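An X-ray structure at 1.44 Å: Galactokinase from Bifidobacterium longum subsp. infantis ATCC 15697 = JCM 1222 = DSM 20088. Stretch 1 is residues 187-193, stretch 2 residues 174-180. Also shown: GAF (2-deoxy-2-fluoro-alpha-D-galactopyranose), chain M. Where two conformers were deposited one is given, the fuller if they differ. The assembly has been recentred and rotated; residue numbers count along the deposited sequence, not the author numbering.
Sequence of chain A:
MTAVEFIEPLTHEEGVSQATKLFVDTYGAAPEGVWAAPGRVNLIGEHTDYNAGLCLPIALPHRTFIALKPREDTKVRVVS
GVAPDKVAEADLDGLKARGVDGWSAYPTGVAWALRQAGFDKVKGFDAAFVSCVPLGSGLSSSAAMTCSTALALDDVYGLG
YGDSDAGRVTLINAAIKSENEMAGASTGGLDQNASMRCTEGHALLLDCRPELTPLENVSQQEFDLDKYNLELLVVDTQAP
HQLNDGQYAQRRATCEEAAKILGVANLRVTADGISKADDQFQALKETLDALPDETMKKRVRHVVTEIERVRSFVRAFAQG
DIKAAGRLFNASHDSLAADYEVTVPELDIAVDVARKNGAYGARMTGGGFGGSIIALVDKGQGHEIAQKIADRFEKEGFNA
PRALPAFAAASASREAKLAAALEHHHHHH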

# COMPACT_ATOMS: atom_id res chain seq x y z
N THR A 187 5.82 -8.02 4.13
CA THR A 187 5.46 -6.93 3.19
C THR A 187 6.47 -6.86 2.03
O THR A 187 7.71 -7.10 2.21
CB THR A 187 5.34 -5.57 3.88
OG1 THR A 187 4.91 -4.60 2.93
CG2 THR A 187 6.67 -5.17 4.47
N GLY A 188 5.93 -6.68 0.83
CA GLY A 188 6.75 -6.33 -0.31
C GLY A 188 6.93 -4.82 -0.19
O GLY A 188 6.79 -4.28 0.89
N GLY A 189 7.36 -4.21 -1.25
CA GLY A 189 7.65 -2.79 -1.19
C GLY A 189 6.69 -1.92 -1.88
O GLY A 189 6.99 -0.72 -2.00
N LEU A 190 5.60 -2.47 -2.44
CA LEU A 190 4.54 -1.73 -3.16
C LEU A 190 4.17 -0.46 -2.40
O LEU A 190 4.13 0.67 -2.97
CB LEU A 190 3.31 -2.66 -3.26
CG LEU A 190 2.05 -2.14 -3.96
CD1 LEU A 190 0.90 -3.13 -3.79
CD2 LEU A 190 1.65 -0.79 -3.42
N ASP A 191 3.83 -0.64 -1.13
CA ASP A 191 3.11 0.36 -0.37
C ASP A 191 4.04 1.52 -0.04
O ASP A 191 3.62 2.73 -0.07
CB ASP A 191 2.52 -0.20 0.91
CG ASP A 191 1.62 -1.40 0.78
OD1 ASP A 191 1.22 -1.70 -0.37
OD2 ASP A 191 1.22 -1.85 1.87
N GLN A 192 5.29 1.20 0.28
CA GLN A 192 6.28 2.17 0.75
C GLN A 192 6.80 2.96 -0.47
O GLN A 192 6.98 4.23 -0.38
CB GLN A 192 7.42 1.45 1.46
CG GLN A 192 6.96 0.68 2.71
CD GLN A 192 6.44 -0.72 2.44
OE1 GLN A 192 6.29 -1.18 1.28
NE2 GLN A 192 6.16 -1.43 3.52
N ASN A 193 6.94 2.34 -1.61
CA ASN A 193 7.27 3.05 -2.85
C ASN A 193 6.17 4.00 -3.20
O ASN A 193 6.45 5.19 -3.57
CB ASN A 193 7.61 2.04 -3.98
CG ASN A 193 9.04 1.52 -3.92
OD1 ASN A 193 9.93 2.21 -4.40
ND2 ASN A 193 9.27 0.39 -3.28
C1 GAF M . 0.15 -6.07 0.70
C2 GAF M . 1.64 -5.84 0.77
F2 GAF M . 1.91 -5.00 1.79
C3 GAF M . 2.18 -5.28 -0.53
O3 GAF M . 3.58 -5.34 -0.52
C4 GAF M . 1.70 -6.11 -1.75
O4 GAF M . 2.29 -7.40 -1.83
C5 GAF M . 0.21 -6.22 -1.70
O5 GAF M . -0.18 -6.81 -0.48
C6 GAF M . -0.38 -7.03 -2.83
O6 GAF M . -0.12 -6.42 -4.09
O1 GAF M . -0.39 -4.76 0.70
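Stretch 2 174-180: AAIKSEN

The side chain of Asn180 fastens the helix of stretch 2 to the extended backbone at the start of stretch 1. Its amide pairs with both backbone polar groups of Thr187, N and O: Thr187 N donates to Asn180 OD1 at 2.9 Å, and Asn180 ND2 donates to Thr187 O at 3.1 Å. Asn180 CB points sideways, but chi1 near -82° (m) brings the end of the side chain nearer to stretch 1; the same ND2 also makes a weak hydrogen bond back to Ile176 O at 3.3 Å. A water links the two stretches farther along, donating to Glu179 OE1 at 2.6 Å and to Asp191 OD2 at 3.3 Å, and so joins two carboxylates that do not touch directly.

Residues 174-180 are helical throughout, with a wider pi-type turn at 178-180. Stretch 1 begins as loop and enters a helix at Leu190, where Asn193 N bonds to Gly189 O at 3.1 Å. The two stretches run in opposing order: Thr187 lies by Asn180 (CA to CA 6.1 Å), and Gly189 by Ile176 (CA to CA 6.4 Å). One turn of helix thus spans the step from Thr187 to Gly189.

Around the polar pair the packing is mostly aliphatic. Thr187, a t rotamer, points toward the helix and sets CG2 3.7 Å from Glu179 CG and 4.3 Å from Ile176 CG2. Ile176 fills the next position, its CD1 3.6 Å from Gly189 CA. That approach needs glycine's bare CA, since an ideal CB there would fall 3.0 Å from Ile176 CD1. Gln192 also packs on Ile176, with Gln192 CD 3.5 Å from Ile176 CG1, and its CG lies 4.2 Å from Ala175 CB. Lys177 points away, leaving the contact to Ala175, Ile176, Glu179 and Asn180.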

# COMPACT_ATOMS: atom_id res chain seq x y z
N ALA A 174 14.32 1.17 4.72
CA ALA A 174 14.27 1.15 6.19
C ALA A 174 12.84 0.86 6.64
O ALA A 174 12.62 0.16 7.63
CB ALA A 174 14.77 2.46 6.74
N ALA A 175 11.86 1.48 5.98
CA ALA A 175 10.43 1.29 6.33
C ALA A 175 10.02 -0.17 6.12
O ALA A 175 9.31 -0.78 6.97
CB ALA A 175 9.60 2.22 5.52
N ILE A 176 10.35 -0.72 4.96
CA ILE A 176 10.12 -2.15 4.65
C ILE A 176 10.80 -3.02 5.71
O ILE A 176 10.13 -3.95 6.21
CB ILE A 176 10.60 -2.48 3.23
CG1 ILE A 176 9.81 -1.68 2.17
CG2 ILE A 176 10.52 -3.97 2.98
CD1 ILE A 176 10.43 -1.80 0.79
N LYS A 177 12.05 -2.74 6.04
CA LYS A 177 12.76 -3.59 7.03
C LYS A 177 12.09 -3.50 8.41
O LYS A 177 11.99 -4.54 9.08
CB LYS A 177 14.22 -3.21 7.07
CG LYS A 177 15.01 -3.99 8.10
CD LYS A 177 16.49 -3.76 7.92
CE LYS A 177 17.32 -4.35 9.04
NZ LYS A 177 18.75 -4.35 8.67
N SER A 178 11.64 -2.32 8.81
CA SER A 178 10.93 -2.18 10.07
C SER A 178 9.74 -3.14 10.11
O SER A 178 9.53 -3.90 11.07
CB SER A 178 10.45 -0.77 10.30
OG SER A 178 9.73 -0.78 11.49
N GLU A 179 8.92 -3.07 9.09
CA GLU A 179 7.67 -3.84 9.07
C GLU A 179 8.06 -5.32 9.09
O GLU A 179 7.62 -6.02 10.00
CB GLU A 179 6.83 -3.46 7.86
CG GLU A 179 5.49 -4.17 7.86
CD GLU A 179 4.45 -3.54 6.97
OE1 GLU A 179 4.75 -2.47 6.42
OE2 GLU A 179 3.38 -4.16 6.81
N ASN A 180 8.89 -5.75 8.14
CA ASN A 180 9.23 -7.18 7.99
C ASN A 180 9.93 -7.74 9.24
O ASN A 180 9.52 -8.84 9.73
CB ASN A 180 10.11 -7.44 6.80
CG ASN A 180 9.32 -7.55 5.52
OD1 ASN A 180 8.46 -8.38 5.35
ND2 ASN A 180 9.75 -6.80 4.55
O HOH W 1 3.32 -1.62 4.37